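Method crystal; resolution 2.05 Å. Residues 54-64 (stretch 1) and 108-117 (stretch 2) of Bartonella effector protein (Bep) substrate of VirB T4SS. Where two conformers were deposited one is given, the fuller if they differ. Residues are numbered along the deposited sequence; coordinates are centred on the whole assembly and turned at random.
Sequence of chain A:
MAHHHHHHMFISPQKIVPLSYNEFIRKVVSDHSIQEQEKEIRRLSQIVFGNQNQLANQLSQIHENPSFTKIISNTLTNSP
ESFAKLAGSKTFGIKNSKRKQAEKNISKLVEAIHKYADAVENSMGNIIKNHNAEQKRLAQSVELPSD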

ATOM      1  N   GLN A  54       8.331   1.274   3.839  1.00 19.97           N
ATOM      2  CA  GLN A  54       7.995   2.460   4.640  1.00 23.91           C
ATOM      3  C   GLN A  54       6.747   2.251   5.516  1.00 24.00           C
ATOM      4  O   GLN A  54       6.710   2.640   6.693  1.00 18.81           O
ATOM      5  N   LEU A  55       5.732   1.610   4.948  1.00 20.56           N
ATOM      6  CA  LEU A  55       4.455   1.475   5.635  1.00 18.40           C
ATOM      7  C   LEU A  55       4.238   0.099   6.257  1.00 23.73           C
ATOM      8  O   LEU A  55       3.089  -0.310   6.456  1.00 22.74           O
ATOM      9  N   ALA A  56       5.329  -0.606   6.569  1.00 20.77           N
ATOM     10  CA  ALA A  56       5.234  -1.937   7.194  1.00 22.95           C
ATOM     11  C   ALA A  56       4.303  -1.947   8.419  1.00 20.81           C
ATOM     12  O   ALA A  56       3.476  -2.847   8.571  1.00 20.11           O
ATOM     13  N   ASN A  57       4.436  -0.952   9.291  1.00 18.05           N
ATOM     14  CA  ASN A  57       3.569  -0.873  10.467  1.00 22.29           C
ATOM     15  C   ASN A  57       2.102  -0.854  10.061  1.00 22.68           C
ATOM     16  O   ASN A  57       1.290  -1.627  10.580  1.00 21.33           O
ATOM     17  N   GLN A  58       1.774   0.036   9.132  1.00 21.07           N
ATOM     18  CA  GLN A  58       0.392   0.228   8.714  1.00 21.12           C
ATOM     19  C   GLN A  58      -0.164  -1.008   8.017  1.00 18.87           C
ATOM     20  O   GLN A  58      -1.342  -1.332   8.164  1.00 19.68           O
ATOM     21  N   LEU A  59       0.672  -1.682   7.232  1.00 18.01           N
ATOM     22  CA  LEU A  59       0.233  -2.900   6.541  1.00 21.66           C
ATOM     23  C   LEU A  59      -0.123  -4.012   7.529  1.00 21.89           C
ATOM     24  O   LEU A  59      -1.129  -4.707   7.365  1.00 22.82           O
ATOM     25  N   SER A  60       0.693  -4.171   8.565  1.00 21.65           N
ATOM     26  CA  SER A  60       0.428  -5.206   9.561  1.00 23.79           C
ATOM     27  C   SER A  60      -0.799  -4.845  10.408  1.00 23.50           C
ATOM     28  O   SER A  60      -1.544  -5.726  10.864  1.00 21.07           O
ATOM     29  N   GLN A  61      -1.007  -3.548  10.603  1.00 19.56           N
ATOM     30  CA  GLN A  61      -2.172  -3.042  11.327  1.00 20.47           C
ATOM     31  C   GLN A  61      -3.446  -3.361  10.539  1.00 22.25           C
ATOM     32  O   GLN A  61      -4.457  -3.810  11.092  1.00 22.09           O
ATOM     33  N   ILE A  62      -3.386  -3.104   9.238  1.00 22.91           N
ATOM     34  CA  ILE A  62      -4.493  -3.394   8.339  1.00 21.60           C
ATOM     35  C   ILE A  62      -4.698  -4.899   8.279  1.00 28.41           C
ATOM     36  O   ILE A  62      -5.831  -5.384   8.321  1.00 28.12           O
ATOM     37  N   HIS A  63      -3.606  -5.644   8.196  1.00 26.16           N
ATOM     38  CA  HIS A  63      -3.715  -7.100   8.148  1.00 26.70           C
ATOM     39  C   HIS A  63      -4.488  -7.632   9.356  1.00 32.88           C
ATOM     40  O   HIS A  63      -5.337  -8.515   9.233  1.00 26.55           O
ATOM     41  N   GLU A  64      -4.187  -7.074  10.520  1.00 28.60           N
ATOM     42  CA  GLU A  64      -4.826  -7.469  11.769  1.00 32.84           C
ATOM     43  C   GLU A  64      -6.273  -6.991  11.843  1.00 34.11           C
ATOM     44  O   GLU A  64      -7.159  -7.701  12.317  1.00 28.68           O
ATOM     45  N   LYS A 108      -1.950   5.282  -6.973  1.00 28.85           N
ATOM     46  CA  LYS A 108      -1.873   3.841  -7.198  0.57 31.80           C
ATOM     47  C   LYS A 108      -1.433   3.101  -5.932  1.00 26.80           C
ATOM     48  O   LYS A 108      -1.844   1.961  -5.715  1.00 25.17           O
ATOM     49  N   LEU A 109      -0.632   3.742  -5.084  1.00 21.66           N
ATOM     50  CA  LEU A 109      -0.256   3.132  -3.808  1.00 22.36           C
ATOM     51  C   LEU A 109      -1.504   2.945  -2.926  1.00 22.41           C
ATOM     52  O   LEU A 109      -1.710   1.886  -2.336  1.00 26.26           O
ATOM     53  N   VAL A 110      -2.346   3.970  -2.855  1.00 22.07           N
ATOM     54  CA  VAL A 110      -3.611   3.859  -2.125  1.00 21.71           C
ATOM     55  C   VAL A 110      -4.484   2.707  -2.680  1.00 25.15           C
ATOM     56  O   VAL A 110      -5.055   1.921  -1.918  1.00 22.36           O
ATOM     57  N   GLU A 111      -4.577   2.594  -4.001  1.00 23.29           N
ATOM     58  CA  GLU A 111      -5.392   1.531  -4.593  1.00 26.80           C
ATOM     59  C   GLU A 111      -4.856   0.157  -4.241  1.00 24.90           C
ATOM     60  O   GLU A 111      -5.624  -0.764  -3.979  1.00 26.23           O
ATOM     61  N   ALA A 112      -3.539   0.014  -4.227  1.00 24.54           N
ATOM     62  CA  ALA A 112      -2.945  -1.284  -3.936  1.00 25.38           C
ATOM     63  C   ALA A 112      -3.194  -1.670  -2.481  1.00 28.90           C
ATOM     64  O   ALA A 112      -3.407  -2.840  -2.170  1.00 28.02           O
ATOM     65  N   ILE A 113      -3.199  -0.680  -1.596  1.00 27.17           N
ATOM     66  CA  ILE A 113      -3.493  -0.928  -0.190  1.00 23.55           C
ATOM     67  C   ILE A 113      -4.958  -1.336  -0.014  1.00 22.91           C
ATOM     68  O   ILE A 113      -5.263  -2.233   0.773  1.00 28.09           O
ATOM     69  N   HIS A 114      -5.865  -0.707  -0.759  1.00 25.75           N
ATOM     70  CA  HIS A 114      -7.278  -1.100  -0.713  1.00 25.80           C
ATOM     71  C   HIS A 114      -7.460  -2.536  -1.227  1.00 29.79           C
ATOM     72  O   HIS A 114      -8.220  -3.314  -0.646  1.00 26.90           O
ATOM     73  N   LYS A 115      -6.762  -2.887  -2.305  1.00 25.57           N
ATOM     74  CA  LYS A 115      -6.823  -4.259  -2.835  1.00 27.88           C
ATOM     75  C   LYS A 115      -6.260  -5.279  -1.847  1.00 31.08           C
ATOM     76  O   LYS A 115      -6.834  -6.349  -1.661  1.00 28.61           O
ATOM     77  N   TYR A 116      -5.136  -4.939  -1.219  1.00 26.58           N
ATOM     78  CA  TYR A 116      -4.545  -5.764  -0.173  1.00 24.08           C
ATOM     79  C   TYR A 116      -5.545  -5.994   0.961  1.00 25.77           C
ATOM     80  O   TYR A 116      -5.794  -7.135   1.368  1.00 25.87           O
ATOM     81  N   ALA A 117      -6.140  -4.911   1.449  1.00 22.35           N
ATOM     82  CA  ALA A 117      -7.137  -4.992   2.520  1.00 24.23           C
ATOM     83  C   ALA A 117      -8.342  -5.846   2.141  1.00 24.55           C
ATOM     84  O   ALA A 117      -8.836  -6.612   2.960  1.00 27.00           O
TER

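The helices 56-64 and 108-117 run in the same general direction, 32° apart, and their axes come no nearer than 10.5 Å, so the space between them is bridged mainly by side chains. Ile 113 is the central bump of the second helix. The CA-to-CB bond of Ile 113 points toward the first stretch; with an m,t rotamer, Ile 113 CD1 lies 4.0 Å from Leu 55 CD1, Ile 113 CG2 3.7 Å from Ile 62 CD1 and Ile 113 CG1 4.4 Å from Leu 59 CD2. Ile 113 thus occupies a hollow lined by Leu 55, Leu 59 and Ile 62, all three also m,t. Leu 55, at the N-cap position, closes one end of the contact, where its CD1 also meets CD2 of Leu 109 (t,p) at 4.3 Å.

Farther along, Ile 62 fits between Ile 113, Tyr 116 and Ala 117: its CG2 sits 3.8 Å from Ala 117 CB and 4.2 Å from Tyr 116 CE2, at the edge of the ring. The CA-to-CB bond of Tyr 116 (chi1 t) points toward the first stretch, and the residue has the largest area covered. Tyr 116 CD2 approaches Leu 59 CD2 at 4.4 Å, and Tyr 116 OH lies 3.4 Å from CD2 of the exposed His 63 (chi1 t), near the imidazole plane. No hydrogen bond crosses the contact, which rests on apolar packing.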

ATOM      1  CB  GLN A  54       7.778   3.681   3.726  1.00 19.48           C
ATOM      2  CG  GLN A  54       7.672   4.998   4.502  1.00 17.78           C
ATOM      3  CD  GLN A  54       8.988   5.347   5.158  1.00 23.23           C
ATOM      4  OE1 GLN A  54       9.996   5.504   4.484  1.00 25.20           O
ATOM      5  NE2 GLN A  54       8.997   5.414   6.477  1.00 24.32           N
ATOM      6  CB  LEU A  55       3.308   1.773   4.673  1.00 17.88           C
ATOM      7  CG  LEU A  55       3.366   3.126   3.973  1.00 17.66           C
ATOM      8  CD1 LEU A  55       2.235   3.225   2.947  1.00 19.08           C
ATOM      9  CD2 LEU A  55       3.331   4.335   4.973  1.00 18.40           C
ATOM     10  CB  ALA A  56       6.641  -2.450   7.592  1.00 16.06           C
ATOM     11  CB  ASN A  57       3.871   0.377  11.307  1.00 16.37           C
ATOM     12  CG  ASN A  57       5.229   0.314  11.998  1.00 24.27           C
ATOM     13  OD1 ASN A  57       5.876  -0.726  12.048  1.00 24.07           O
ATOM     14  ND2 ASN A  57       5.651   1.440  12.549  1.00 26.63           N
ATOM     15  CB  GLN A  58       0.272   1.448   7.790  1.00 19.84           C
ATOM     16  CG  GLN A  58       0.331   2.809   8.517  1.00 17.92           C
ATOM     17  CD  GLN A  58       1.734   3.144   9.023  1.00 21.36           C
ATOM     18  OE1 GLN A  58       2.738   2.685   8.478  1.00 20.69           O
ATOM     19  NE2 GLN A  58       1.796   3.924  10.088  1.00 18.17           N
ATOM     20  CB  LEU A  59       1.318  -3.387   5.571  1.00 21.57           C
ATOM     21  CG  LEU A  59       1.557  -2.368   4.454  1.00 32.56           C
ATOM     22  CD1 LEU A  59       2.809  -2.666   3.635  1.00 33.29           C
ATOM     23  CD2 LEU A  59       0.314  -2.291   3.558  1.00 36.19           C
ATOM     24  CB  SER A  60       1.658  -5.419  10.440  1.00 25.64           C
ATOM     25  OG  SER A  60       2.650  -6.164   9.740  1.00 28.18           O
ATOM     26  CB  GLN A  61      -2.039  -1.525  11.541  1.00 22.47           C
ATOM     27  CG  GLN A  61      -3.258  -0.849  12.192  1.00 22.39           C
ATOM     28  CD  GLN A  61      -3.023   0.647  12.406  1.00 25.26           C
ATOM     29  OE1 GLN A  61      -1.919   1.137  12.206  1.00 25.36           O
ATOM     30  NE2 GLN A  61      -4.063   1.371  12.796  1.00 23.84           N
ATOM     31  CB  ILE A  62      -4.251  -2.798   6.934  1.00 21.59           C
ATOM     32  CG1 ILE A  62      -4.454  -1.281   6.971  1.00 24.59           C
ATOM     33  CG2 ILE A  62      -5.191  -3.416   5.906  1.00 23.54           C
ATOM     34  CD1 ILE A  62      -3.953  -0.566   5.734  1.00 23.42           C
ATOM     35  CB  HIS A  63      -2.337  -7.749   8.090  1.00 25.10           C
ATOM     36  CG  HIS A  63      -2.388  -9.237   7.908  1.00 28.65           C
ATOM     37  ND1 HIS A  63      -2.453 -10.115   8.970  1.00 31.91           N
ATOM     38  CD2 HIS A  63      -2.410  -9.995   6.788  1.00 31.65           C
ATOM     39  CE1 HIS A  63      -2.496 -11.352   8.510  1.00 38.81           C
ATOM     40  NE2 HIS A  63      -2.477 -11.310   7.189  1.00 36.65           N
ATOM     41  CB  GLU A  64      -4.028  -6.912  12.949  1.00 37.17           C
ATOM     42  CG  GLU A  64      -4.850  -6.631  14.192  1.00 54.50           C
ATOM     43  CD  GLU A  64      -5.075  -7.857  15.034  1.00 69.31           C
ATOM     44  OE1 GLU A  64      -4.595  -8.944  14.641  1.00 73.44           O
ATOM     45  OE2 GLU A  64      -5.730  -7.729  16.092  1.00 77.01           O
ATOM     46  CB  LYS A 108      -0.941   3.523  -8.373  0.57 32.88           C
ATOM     47  CG  LYS A 108      -1.582   3.740  -9.762  0.57 35.22           C
ATOM     48  CD  LYS A 108      -2.597   2.647 -10.120  0.57 36.30           C
ATOM     49  CE  LYS A 108      -3.128   2.802 -11.548  0.57 33.36           C
ATOM     50  NZ  LYS A 108      -3.878   1.598 -12.005  0.57 31.62           N
ATOM     51  CB  LEU A 109       0.805   3.980  -3.084  1.00 18.07           C
ATOM     52  CG  LEU A 109       1.264   3.535  -1.687  1.00 21.24           C
ATOM     53  CD1 LEU A 109       1.705   2.075  -1.671  1.00 18.95           C
ATOM     54  CD2 LEU A 109       2.399   4.438  -1.176  1.00 17.10           C
ATOM     55  CB  VAL A 110      -4.363   5.212  -2.157  1.00 24.62           C
ATOM     56  CG1 VAL A 110      -5.776   5.084  -1.605  1.00 24.83           C
ATOM     57  CG2 VAL A 110      -3.545   6.298  -1.395  1.00 22.51           C
ATOM     58  CB  GLU A 111      -5.466   1.671  -6.112  1.00 29.56           C
ATOM     59  CG  GLU A 111      -6.298   2.841  -6.574  1.00 44.57           C
ATOM     60  CD  GLU A 111      -6.572   2.803  -8.067  1.00 52.26           C
ATOM     61  OE1 GLU A 111      -6.666   1.689  -8.636  1.00 53.13           O
ATOM     62  OE2 GLU A 111      -6.686   3.888  -8.666  1.00 51.04           O
ATOM     63  CB  ALA A 112      -1.466  -1.273  -4.242  1.00 25.62           C
ATOM     64  CB  ILE A 113      -3.129   0.303   0.670  1.00 23.14           C
ATOM     65  CG1 ILE A 113      -1.608   0.449   0.748  1.00 20.38           C
ATOM     66  CG2 ILE A 113      -3.722   0.189   2.078  1.00 24.22           C
ATOM     67  CD1 ILE A 113      -1.152   1.791   1.345  1.00 20.65           C
ATOM     68  CB  HIS A 114      -8.154  -0.144  -1.528  1.00 32.01           C
ATOM     69  CG  HIS A 114      -8.587   1.079  -0.778  1.00 48.22           C
ATOM     70  ND1 HIS A 114      -9.549   1.049   0.210  1.00 53.40           N
ATOM     71  CD2 HIS A 114      -8.201   2.376  -0.885  1.00 47.71           C
ATOM     72  CE1 HIS A 114      -9.723   2.269   0.691  1.00 50.61           C
ATOM     73  NE2 HIS A 114      -8.922   3.095   0.039  1.00 39.29           N
ATOM     74  CB  LYS A 115      -6.080  -4.359  -4.162  1.00 27.39           C
ATOM     75  CG  LYS A 115      -6.803  -3.687  -5.314  1.00 33.68           C
ATOM     76  CD  LYS A 115      -6.075  -3.903  -6.625  1.00 36.87           C
ATOM     77  CE  LYS A 115      -6.747  -3.107  -7.742  1.00 48.29           C
ATOM     78  NZ  LYS A 115      -5.858  -2.939  -8.923  1.00 50.77           N
ATOM     79  CB  TYR A 116      -3.260  -5.097   0.348  1.00 20.42           C
ATOM     80  CG  TYR A 116      -2.664  -5.749   1.571  1.00 24.66           C
ATOM     81  CD1 TYR A 116      -1.845  -6.868   1.458  1.00 25.88           C
ATOM     82  CD2 TYR A 116      -2.898  -5.230   2.839  1.00 27.64           C
ATOM     83  CE1 TYR A 116      -1.300  -7.457   2.571  1.00 26.66           C
ATOM     84  CE2 TYR A 116      -2.356  -5.813   3.958  1.00 26.37           C
ATOM     85  CZ  TYR A 116      -1.552  -6.924   3.817  1.00 27.72           C
ATOM     86  OH  TYR A 116      -1.008  -7.499   4.937  1.00 31.89           O
ATOM     87  CB  ALA A 117      -7.599  -3.610   2.911  1.00 28.42           C
TER